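MIP07328p (Drosophila melanogaster, PDB 6FKK) probably serves as a membrane-attached axon guidance cue, repelling growing nerve fibres through its sema domain, which binds semaphorin receptors. Local coordinates at residues K12-L17 and V471-H476; V288-V293 and H383-A388; T410-V415 and E440-P445; I450-I455 and V463-G468. All coordinates share one frame; numbering follows the deposited sequence.

Interaction 1. Residues K12-L17 and V471-H476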
# COMPACT_ATOMS: atom_id res chain seq x y z
N LYS A 12 -21.75 -15.43 1.80
CA LYS A 12 -22.24 -15.53 0.43
C LYS A 12 -21.12 -15.21 -0.56
O LYS A 12 -20.27 -14.36 -0.31
CB LYS A 12 -23.42 -14.59 0.22
CG LYS A 12 -23.24 -13.21 0.83
CD LYS A 12 -24.41 -12.30 0.48
CE LYS A 12 -24.41 -11.05 1.35
NZ LYS A 12 -23.09 -10.35 1.32
N GLN A 13 -21.14 -15.91 -1.69
CA GLN A 13 -20.16 -15.70 -2.75
C GLN A 13 -20.58 -14.53 -3.63
O GLN A 13 -21.74 -14.42 -4.02
CB GLN A 13 -20.01 -16.97 -3.60
CG GLN A 13 -19.06 -16.83 -4.78
CD GLN A 13 -17.61 -17.09 -4.42
OE1 GLN A 13 -17.31 -17.91 -3.55
NE2 GLN A 13 -16.70 -16.39 -5.08
N ASP A 14 -19.63 -13.66 -3.94
CA ASP A 14 -19.92 -12.47 -4.72
C ASP A 14 -20.09 -12.82 -6.20
O ASP A 14 -19.53 -13.80 -6.70
CB ASP A 14 -18.80 -11.43 -4.55
CG ASP A 14 -19.25 -10.03 -4.93
OD1 ASP A 14 -20.37 -9.88 -5.46
OD2 ASP A 14 -18.48 -9.07 -4.70
N LYS A 15 -20.88 -12.01 -6.89
CA LYS A 15 -21.18 -12.23 -8.31
C LYS A 15 -19.95 -11.88 -9.14
O LYS A 15 -19.68 -10.71 -9.40
CB LYS A 15 -22.39 -11.39 -8.73
CG LYS A 15 -22.81 -11.58 -10.17
CD LYS A 15 -23.33 -12.98 -10.42
CE LYS A 15 -23.79 -13.16 -11.86
NZ LYS A 15 -24.30 -14.53 -12.13
N VAL A 16 -19.21 -12.90 -9.56
CA VAL A 16 -18.01 -12.69 -10.36
C VAL A 16 -18.41 -12.24 -11.76
O VAL A 16 -19.16 -12.93 -12.46
CB VAL A 16 -17.15 -13.96 -10.41
CG1 VAL A 16 -16.04 -13.81 -11.44
CG2 VAL A 16 -16.58 -14.26 -9.04
N LEU A 17 -17.89 -11.09 -12.18
CA LEU A 17 -18.19 -10.54 -13.50
C LEU A 17 -17.25 -11.10 -14.57
O LEU A 17 -17.70 -11.59 -15.61
CB LEU A 17 -18.11 -9.01 -13.47
CG LEU A 17 -19.08 -8.30 -12.52
CD1 LEU A 17 -18.97 -6.79 -12.67
CD2 LEU A 17 -20.51 -8.77 -12.74
N VAL A 471 -9.74 -11.24 -10.78
CA VAL A 471 -11.17 -11.48 -10.71
C VAL A 471 -11.87 -10.13 -10.58
O VAL A 471 -11.49 -9.31 -9.74
CB VAL A 471 -11.55 -12.41 -9.54
CG1 VAL A 471 -13.06 -12.48 -9.39
CG2 VAL A 471 -10.97 -13.79 -9.77
N SER A 472 -12.89 -9.91 -11.40
CA SER A 472 -13.65 -8.67 -11.41
C SER A 472 -15.00 -8.89 -10.72
O SER A 472 -15.78 -9.74 -11.15
CB SER A 472 -13.86 -8.18 -12.84
OG SER A 472 -14.60 -6.97 -12.87
N VAL A 473 -15.25 -8.14 -9.66
CA VAL A 473 -16.54 -8.16 -8.97
C VAL A 473 -17.07 -6.74 -8.92
O VAL A 473 -16.29 -5.78 -9.01
CB VAL A 473 -16.41 -8.77 -7.56
CG1 VAL A 473 -15.88 -10.20 -7.65
CG2 VAL A 473 -15.52 -7.91 -6.69
N PRO A 474 -18.39 -6.53 -8.81
CA PRO A 474 -18.92 -5.16 -8.85
C PRO A 474 -18.41 -4.32 -7.69
O PRO A 474 -18.38 -4.77 -6.54
CB PRO A 474 -20.44 -5.37 -8.78
CG PRO A 474 -20.63 -6.72 -8.19
CD PRO A 474 -19.47 -7.53 -8.71
N LEU A 475 -18.03 -3.08 -8.00
CA LEU A 475 -17.57 -2.16 -6.97
C LEU A 475 -18.70 -1.79 -6.00
O LEU A 475 -18.45 -1.57 -4.81
CB LEU A 475 -16.99 -0.90 -7.61
CG LEU A 475 -16.31 0.12 -6.70
CD1 LEU A 475 -14.95 -0.41 -6.23
CD2 LEU A 475 -16.16 1.45 -7.40
N HIS A 476 -19.93 -1.72 -6.50
CA HIS A 476 -21.09 -1.43 -5.67
C HIS A 476 -22.26 -2.27 -6.16
O HIS A 476 -22.53 -2.30 -7.37
CB HIS A 476 -21.44 0.06 -5.71
CG HIS A 476 -20.38 0.95 -5.15
ND1 HIS A 476 -20.20 1.14 -3.80
CD2 HIS A 476 -19.43 1.70 -5.76
CE1 HIS A 476 -19.20 1.98 -3.60
NE2 HIS A 476 -18.71 2.33 -4.78
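Leu17 N donates a backbone hydrogen bond of 2.7 Å to Ser472 O, meeting it nearly along the C=O axis, and this bond fixes the place where segment 12-17 passes the end of strand 469-474. The two segments run about 101° apart here. The close packing gathers at Val473 and Pro474. Asp14, its CG anti to the backbone N (chi1 -160°), sends OD2 to within 3.5 Å of Val473 CB at the branch of the valine. OD1 of the same carboxylate meets the Pro474 ring tip to tip and accepts a weak bond from Lys15 N, a polar partner beside its apolar neighbours. Pro474 is touched twice more: Lys15 O lies 3.3 Å from Pro474 CD, and Leu17 CG reaches the same Pro474 CD at 3.9 Å, with the leucine crossing the ring obliquely. Val16 crosses Val471 at about a right angle, CG1 of Val16 being 3.9 Å from CG1 of Val471. The buried Ser472 OG is satisfied by a hydrogen bond with Ser461. The outer side is looser. The Lys15 chain leads off from the strand, and Leu17, although its CB points at the strand, remains exposed. Leading directly into strand 18-21, which lies against strand 469-474, segment 12-17 shows how the N-terminal strand completes a sheet otherwise built from the last strands of the sema domain, the closure characteristic of a beta-propeller such as this one.

Interaction 2. Residues V288-V293 and H383-A388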
# COMPACT_ATOMS: atom_id res chain seq x y z
N VAL A 288 -2.97 -1.40 6.11
CA VAL A 288 -3.44 -2.61 6.76
C VAL A 288 -2.34 -3.13 7.68
O VAL A 288 -1.19 -3.27 7.26
CB VAL A 288 -3.84 -3.68 5.73
CG1 VAL A 288 -4.07 -5.01 6.42
CG2 VAL A 288 -5.09 -3.24 4.99
N PHE A 289 -2.70 -3.40 8.93
CA PHE A 289 -1.76 -3.88 9.93
C PHE A 289 -2.25 -5.20 10.52
O PHE A 289 -3.46 -5.41 10.69
CB PHE A 289 -1.58 -2.87 11.07
CG PHE A 289 -0.98 -1.56 10.63
CD1 PHE A 289 -1.75 -0.59 10.01
CD2 PHE A 289 0.36 -1.29 10.88
CE1 PHE A 289 -1.19 0.61 9.62
CE2 PHE A 289 0.92 -0.09 10.49
CZ PHE A 289 0.14 0.86 9.86
N THR A 290 -1.31 -6.09 10.83
CA THR A 290 -1.59 -7.32 11.56
C THR A 290 -0.75 -7.36 12.83
O THR A 290 0.26 -6.66 12.96
CB THR A 290 -1.30 -8.56 10.71
OG1 THR A 290 0.06 -8.54 10.26
CG2 THR A 290 -2.23 -8.63 9.51
N THR A 291 -1.18 -8.19 13.78
CA THR A 291 -0.44 -8.34 15.02
C THR A 291 0.71 -9.33 14.83
O THR A 291 0.77 -10.09 13.87
CB THR A 291 -1.35 -8.83 16.15
OG1 THR A 291 -1.80 -10.15 15.86
CG2 THR A 291 -2.54 -7.91 16.31
N SER A 292 1.63 -9.30 15.79
CA SER A 292 2.75 -10.23 15.78
C SER A 292 2.29 -11.60 16.26
O SER A 292 1.15 -11.80 16.67
CB SER A 292 3.90 -9.66 16.61
OG SER A 292 4.28 -8.38 16.14
N VAL A 293 3.21 -12.57 16.21
CA VAL A 293 2.85 -13.97 16.39
C VAL A 293 2.42 -14.30 17.82
O VAL A 293 1.81 -15.34 18.05
CB VAL A 293 4.03 -14.87 15.96
CG1 VAL A 293 4.34 -14.64 14.49
CG2 VAL A 293 5.25 -14.56 16.81
N HIS A 383 -10.27 -16.33 11.98
CA HIS A 383 -9.50 -17.30 11.21
C HIS A 383 -8.95 -16.73 9.90
O HIS A 383 -8.64 -17.50 8.99
CB HIS A 383 -10.36 -18.53 10.92
CG HIS A 383 -10.76 -19.29 12.14
ND1 HIS A 383 -9.85 -19.71 13.09
CD2 HIS A 383 -11.97 -19.72 12.58
CE1 HIS A 383 -10.48 -20.36 14.05
NE2 HIS A 383 -11.77 -20.38 13.77
N HIS A 384 -8.82 -15.41 9.79
CA HIS A 384 -8.24 -14.80 8.61
C HIS A 384 -7.65 -13.45 8.97
O HIS A 384 -8.05 -12.81 9.95
CB HIS A 384 -9.27 -14.65 7.48
CG HIS A 384 -10.45 -13.81 7.84
ND1 HIS A 384 -11.70 -14.34 8.11
CD2 HIS A 384 -10.58 -12.47 7.98
CE1 HIS A 384 -12.54 -13.37 8.39
NE2 HIS A 384 -11.89 -12.22 8.32
N ARG A 385 -6.68 -13.02 8.17
CA ARG A 385 -6.02 -11.74 8.34
C ARG A 385 -6.25 -10.88 7.10
O ARG A 385 -6.40 -11.39 5.99
CB ARG A 385 -4.51 -11.91 8.57
CG ARG A 385 -4.13 -12.74 9.78
CD ARG A 385 -2.64 -13.04 9.80
NE ARG A 385 -2.22 -13.73 11.01
CZ ARG A 385 -1.71 -13.12 12.08
NH1 ARG A 385 -1.56 -11.80 12.08
NH2 ARG A 385 -1.35 -13.82 13.15
N LEU A 386 -6.27 -9.56 7.30
CA LEU A 386 -6.38 -8.63 6.19
C LEU A 386 -5.06 -8.53 5.45
O LEU A 386 -3.98 -8.58 6.06
CB LEU A 386 -6.82 -7.25 6.68
CG LEU A 386 -8.19 -7.14 7.35
CD1 LEU A 386 -8.47 -5.70 7.73
CD2 LEU A 386 -9.30 -7.69 6.47
N THR A 387 -5.14 -8.37 4.12
CA THR A 387 -3.94 -8.41 3.29
C THR A 387 -3.86 -7.27 2.28
O THR A 387 -2.75 -6.85 1.91
CB THR A 387 -3.85 -9.75 2.54
OG1 THR A 387 -5.03 -9.93 1.74
CG2 THR A 387 -3.72 -10.91 3.52
N ALA A 388 -4.99 -6.75 1.81
CA ALA A 388 -5.02 -5.74 0.76
C ALA A 388 -5.90 -4.57 1.17
O ALA A 388 -6.67 -4.65 2.14
CB ALA A 388 -5.51 -6.34 -0.57
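The guanidinium of Arg385 meets segment 288-293 at its edge: Thr290 CB lies in its plane, 3.5 Å from Arg385 NH1, and Thr291 O is also near that plane. NH1 gives Thr291 O a weak hydrogen bond of 3.4 Å. The arginine gets there as an extended chain from CG to NE, with CG anti to the carbonyl carbon (chi1 -59°), and it crosses both threonines at about a right angle. Two other flat groups look elsewhere: the Phe289 ring packs on Phe267, Ile270 and Cys302, while His384 sets its ring against Thr410 and its CB by Asp411. Thr290 turns its methyl toward the second segment, CG2 standing 3.9 Å from Leu386 O. Thr291 OG1 is occupied by Ile296 O.

Val288 uses both branches, one on a side chain and one on the backbone. Its CG1, anti to the backbone N, touches Leu386 CB at 3.6 Å, the side chains crossing at about a right angle, and its CG2 lies 3.6 Å from Ala388 O. An alanine here would remove both methyls and would probably loosen the packing against Leu386 and Ala388.

The strands run 148° apart in direction with axes 6.9 Å from each other. They belong to different sheets, consistent with neighbouring blades of the sema propeller, joined by side chains. Strand 282-290 is flanked by strands 265-279 and 298-305, with Ser299 of the latter touching Thr290 and Arg385. Strand 386-396, an edge strand, pairs with strand 402-410, where Thr387 and Ala388 both face Gly409 in a classic beta bulge.

Interaction 3. Residues T410-V415 and E440-P445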
# COMPACT_ATOMS: atom_id res chain seq x y z
N THR A 410 -8.61 -10.32 2.34
CA THR A 410 -8.05 -11.23 3.33
C THR A 410 -7.23 -12.32 2.64
O THR A 410 -7.30 -12.51 1.42
CB THR A 410 -9.16 -11.88 4.17
OG1 THR A 410 -9.90 -12.81 3.36
CG2 THR A 410 -10.12 -10.82 4.69
N ASP A 411 -6.44 -13.03 3.45
CA ASP A 411 -5.79 -14.25 2.98
C ASP A 411 -6.78 -15.38 2.78
O ASP A 411 -6.42 -16.41 2.19
CB ASP A 411 -4.69 -14.68 3.96
CG ASP A 411 -5.21 -14.87 5.38
OD1 ASP A 411 -6.44 -14.76 5.60
OD2 ASP A 411 -4.39 -15.14 6.28
N ASP A 412 -8.02 -15.21 3.25
CA ASP A 412 -9.09 -16.18 3.03
C ASP A 412 -9.69 -16.05 1.64
O ASP A 412 -10.21 -17.03 1.10
CB ASP A 412 -10.16 -15.99 4.11
CG ASP A 412 -11.10 -17.17 4.23
OD1 ASP A 412 -10.99 -18.12 3.44
OD2 ASP A 412 -11.96 -17.15 5.13
N GLY A 413 -9.62 -14.86 1.04
CA GLY A 413 -10.28 -14.59 -0.22
C GLY A 413 -11.52 -13.74 -0.11
O GLY A 413 -12.25 -13.61 -1.10
N LYS A 414 -11.80 -13.16 1.05
CA LYS A 414 -12.97 -12.33 1.26
C LYS A 414 -12.64 -10.86 1.03
O LYS A 414 -11.48 -10.44 1.11
CB LYS A 414 -13.54 -12.52 2.66
CG LYS A 414 -13.77 -13.97 3.07
CD LYS A 414 -14.61 -14.06 4.34
CE LYS A 414 -14.62 -15.47 4.91
NZ LYS A 414 -15.01 -16.48 3.89
N VAL A 415 -13.68 -10.08 0.77
CA VAL A 415 -13.56 -8.64 0.58
C VAL A 415 -14.56 -7.96 1.50
O VAL A 415 -15.73 -8.35 1.55
CB VAL A 415 -13.79 -8.23 -0.89
CG1 VAL A 415 -13.84 -6.71 -1.01
CG2 VAL A 415 -12.70 -8.81 -1.78
N GLU A 440 -19.40 -8.24 3.47
CA GLU A 440 -18.23 -9.11 3.51
C GLU A 440 -18.58 -10.37 2.73
O GLU A 440 -19.35 -11.21 3.22
CB GLU A 440 -17.82 -9.45 4.95
CG GLU A 440 -16.54 -10.28 5.03
CD GLU A 440 -16.14 -10.62 6.45
OE1 GLU A 440 -16.61 -11.65 6.98
OE2 GLU A 440 -15.34 -9.86 7.04
N MET A 441 -18.04 -10.50 1.53
CA MET A 441 -18.39 -11.59 0.63
C MET A 441 -17.15 -12.36 0.22
O MET A 441 -16.04 -11.81 0.16
CB MET A 441 -19.11 -11.07 -0.62
CG MET A 441 -20.24 -10.10 -0.34
SD MET A 441 -21.27 -9.84 -1.79
CE MET A 441 -22.26 -8.44 -1.28
N GLN A 442 -17.35 -13.65 -0.06
CA GLN A 442 -16.28 -14.48 -0.60
C GLN A 442 -16.15 -14.21 -2.09
O GLN A 442 -17.12 -14.33 -2.84
CB GLN A 442 -16.59 -15.96 -0.35
CG GLN A 442 -15.45 -16.90 -0.69
CD GLN A 442 -14.33 -16.83 0.33
OE1 GLN A 442 -14.57 -16.76 1.53
NE2 GLN A 442 -13.09 -16.84 -0.15
N VAL A 443 -14.95 -13.82 -2.52
CA VAL A 443 -14.67 -13.50 -3.91
C VAL A 443 -13.83 -14.59 -4.58
O VAL A 443 -14.21 -15.13 -5.62
CB VAL A 443 -13.98 -12.13 -4.04
CG1 VAL A 443 -13.48 -11.92 -5.46
CG2 VAL A 443 -14.94 -11.02 -3.64
N LEU A 444 -12.69 -14.92 -3.99
CA LEU A 444 -11.81 -15.96 -4.51
C LEU A 444 -12.18 -17.30 -3.90
O LEU A 444 -12.96 -17.38 -2.95
CB LEU A 444 -10.36 -15.59 -4.19
CG LEU A 444 -9.82 -14.30 -4.81
CD1 LEU A 444 -8.33 -14.17 -4.53
CD2 LEU A 444 -10.10 -14.25 -6.30
N PRO A 445 -11.65 -18.40 -4.46
CA PRO A 445 -11.79 -19.70 -3.78
C PRO A 445 -11.30 -19.62 -2.34
O PRO A 445 -10.35 -18.90 -2.03
CB PRO A 445 -10.91 -20.62 -4.63
CG PRO A 445 -10.99 -20.04 -5.99
CD PRO A 445 -11.06 -18.54 -5.80
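Val415, Lys414 and Gln442 bury the most surface here, at the open end of a beta hairpin in a four-stranded antiparallel sheet, as in a propeller blade. Val415 forms an antiparallel hydrogen-bonded pair with Met441: Val415 N reaches Met441 O at 3.0 Å, and Met441 N returns a bond to Val415 O. Its side chain crosses that of Val443 obliquely, CG2 of each valine meeting the other's at 3.7 Å, and Leu462 and Val464 of a neighbouring sheet also touch Val415.

Lys414 and Gln442, a non-hydrogen-bonded pair, work on the other face. The lysine chain bends only at its last torsion (chi4 -52°), which swings NZ to Gln442 OE1 along the C=O axis. NZ also forms a salt bridge with Asp412 OD2, at 3.4 Å, and a hydrogen bond with Thr11. Gln442, bent at chi2 (74°), has its NE2 bonded to Asp412 O at 3.1 Å and to Leu444 O at 2.9 Å. Both oxygens lie close to the amide plane, yet NE2 sits above each carbonyl's plane. Beside it, Gly413 O accepts from both Val443 N and Leu444 N; a side chain on Gly413 would collide with Gln442 NE2, and its backbone angles by themselves call for glycine.

The amide of Gln442 is thus gripped at both ends, which fixes its rotation, and the Asp412 carboxylate would probably help stabilise the charge on the buried lysine.

Interaction 4. Residues I450-I455 and V463-G468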
# COMPACT_ATOMS: atom_id res chain seq x y z
N ILE A 450 -5.67 -12.86 -1.16
CA ILE A 450 -5.82 -11.66 -1.98
C ILE A 450 -4.55 -10.82 -1.85
O ILE A 450 -4.20 -10.37 -0.75
CB ILE A 450 -7.06 -10.85 -1.57
CG1 ILE A 450 -8.33 -11.66 -1.83
CG2 ILE A 450 -7.10 -9.52 -2.30
CD1 ILE A 450 -9.60 -10.94 -1.45
N ARG A 451 -3.86 -10.61 -2.97
CA ARG A 451 -2.59 -9.89 -2.98
C ARG A 451 -2.78 -8.38 -3.14
O ARG A 451 -2.16 -7.60 -2.42
CB ARG A 451 -1.69 -10.43 -4.10
CG ARG A 451 -1.28 -11.89 -3.91
CD ARG A 451 -0.28 -12.04 -2.78
NE ARG A 451 0.19 -13.42 -2.64
CZ ARG A 451 -0.23 -14.26 -1.70
NH1 ARG A 451 -1.12 -13.86 -0.80
NH2 ARG A 451 0.26 -15.49 -1.65
N GLU A 452 -3.64 -7.96 -4.07
CA GLU A 452 -3.85 -6.55 -4.34
C GLU A 452 -5.31 -6.30 -4.70
O GLU A 452 -6.06 -7.23 -5.00
CB GLU A 452 -2.94 -6.05 -5.48
CG GLU A 452 -1.49 -5.83 -5.08
CD GLU A 452 -0.57 -5.75 -6.28
OE1 GLU A 452 -0.80 -6.51 -7.25
OE2 GLU A 452 0.38 -4.94 -6.25
N LEU A 453 -5.70 -5.03 -4.65
CA LEU A 453 -7.03 -4.59 -5.03
C LEU A 453 -6.91 -3.35 -5.90
O LEU A 453 -6.22 -2.39 -5.53
CB LEU A 453 -7.91 -4.29 -3.81
CG LEU A 453 -8.31 -5.47 -2.92
CD1 LEU A 453 -9.21 -5.00 -1.79
CD2 LEU A 453 -8.99 -6.55 -3.75
N VAL A 454 -7.59 -3.36 -7.05
CA VAL A 454 -7.58 -2.25 -7.99
C VAL A 454 -9.02 -1.80 -8.21
O VAL A 454 -9.91 -2.64 -8.40
CB VAL A 454 -6.92 -2.64 -9.33
CG1 VAL A 454 -6.79 -1.42 -10.23
CG2 VAL A 454 -5.57 -3.28 -9.09
N ILE A 455 -9.24 -0.49 -8.18
CA ILE A 455 -10.57 0.08 -8.25
C ILE A 455 -10.70 0.87 -9.55
O ILE A 455 -9.89 1.76 -9.83
CB ILE A 455 -10.87 0.98 -7.04
CG1 ILE A 455 -11.15 0.13 -5.80
CG2 ILE A 455 -12.03 1.91 -7.34
CD1 ILE A 455 -11.56 0.94 -4.59
N VAL A 463 -11.27 -5.11 -8.86
CA VAL A 463 -10.47 -6.19 -9.42
C VAL A 463 -9.64 -6.79 -8.30
O VAL A 463 -8.71 -6.17 -7.79
CB VAL A 463 -9.57 -5.70 -10.57
CG1 VAL A 463 -8.74 -6.85 -11.12
CG2 VAL A 463 -10.42 -5.07 -11.66
N VAL A 464 -9.99 -8.02 -7.91
CA VAL A 464 -9.22 -8.75 -6.91
C VAL A 464 -8.06 -9.46 -7.61
O VAL A 464 -8.23 -10.04 -8.69
CB VAL A 464 -10.12 -9.75 -6.17
CG1 VAL A 464 -9.32 -10.52 -5.13
CG2 VAL A 464 -11.28 -9.02 -5.51
N VAL A 465 -6.88 -9.40 -7.00
CA VAL A 465 -5.66 -9.93 -7.59
C VAL A 465 -5.08 -10.98 -6.66
O VAL A 465 -4.76 -10.69 -5.50
CB VAL A 465 -4.63 -8.82 -7.86
CG1 VAL A 465 -3.36 -9.41 -8.45
CG2 VAL A 465 -5.22 -7.76 -8.78
N SER A 466 -4.94 -12.21 -7.16
CA SER A 466 -4.26 -13.28 -6.46
C SER A 466 -2.92 -13.54 -7.14
O SER A 466 -2.49 -12.80 -8.02
CB SER A 466 -5.13 -14.54 -6.42
OG SER A 466 -5.16 -15.17 -7.69
N ASP A 467 -2.25 -14.62 -6.72
CA ASP A 467 -0.97 -14.96 -7.33
C ASP A 467 -1.13 -15.33 -8.79
O ASP A 467 -0.27 -15.01 -9.62
CB ASP A 467 -0.30 -16.10 -6.56
CG ASP A 467 0.45 -15.62 -5.33
OD1 ASP A 467 0.89 -14.45 -5.32
OD2 ASP A 467 0.60 -16.42 -4.39
N GLY A 468 -2.23 -15.99 -9.14
CA GLY A 468 -2.39 -16.45 -10.51
C GLY A 468 -3.73 -16.15 -11.14
O GLY A 468 -4.18 -16.90 -12.01
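Val463 opens the second segment as an antiparallel hydrogen-bonded partner of Val454: its N gives Val454 O a nearly straight bond of 2.9 Å, and its O accepts from Val454 N. Their side chains share one face of the sheet. Val464 turns to the opposite face, where its CG1 touches Ile450 CG1 at 3.6 Å, crossing at about a right angle, and its CG2 lies 3.8 Å from Leu453 CD2, alongside. Val465 N binds Glu452 O at 3.1 Å, and Val465 O accepts from two donors, Arg451 N at 2.7 Å and Glu452 N, so both residues face it in a classic beta bulge. Past Ser466, whose OG pairs with Ser469, comes Asp467. Its OD1, met from above the carboxylate plane, takes a bond of 3.0 Å from Arg451 NE, and its OD2 a weak one from NH2, completing a salt bridge. The arginine bends at chi2 (-71°), and the guanidinium and carboxylate planes are turned 73° apart. An alanine in place of Arg451 would remove this charged group and would probably leave the open end of the hairpin less firmly held.

The hairpin belongs to a four-stranded antiparallel sheet, as in propeller blades. On one face, Val465 packs on Ile30 and Val454 on His33 of strand 29-33. On the other, Leu453 rests on Ala388 and Ala390 of strand 386-396, while Val415 of strand 414-423 touches Ile450 and Val464.

Overall arrangement
From the N terminus, segment 12-17 meets its partner only after more than 450 residues, so interaction 1 closes the longest loop and encloses the other three. Within that loop they follow in series without crossing: interaction 2 joins two sheets across 89 intervening residues, interaction 3 closes a hairpin, and interaction 4 a shorter one. Segment 471-476 then ends the circuit. In the folded chain they touch: Gln442 of interaction 3 pairs through its backbone with Lys12 and Asp14, Thr410 with Ile450 of interaction 4, and Asp411 with Arg385 of interaction 2, while Val471 bonds Val464 in the sheet shared by interactions 1 and 4.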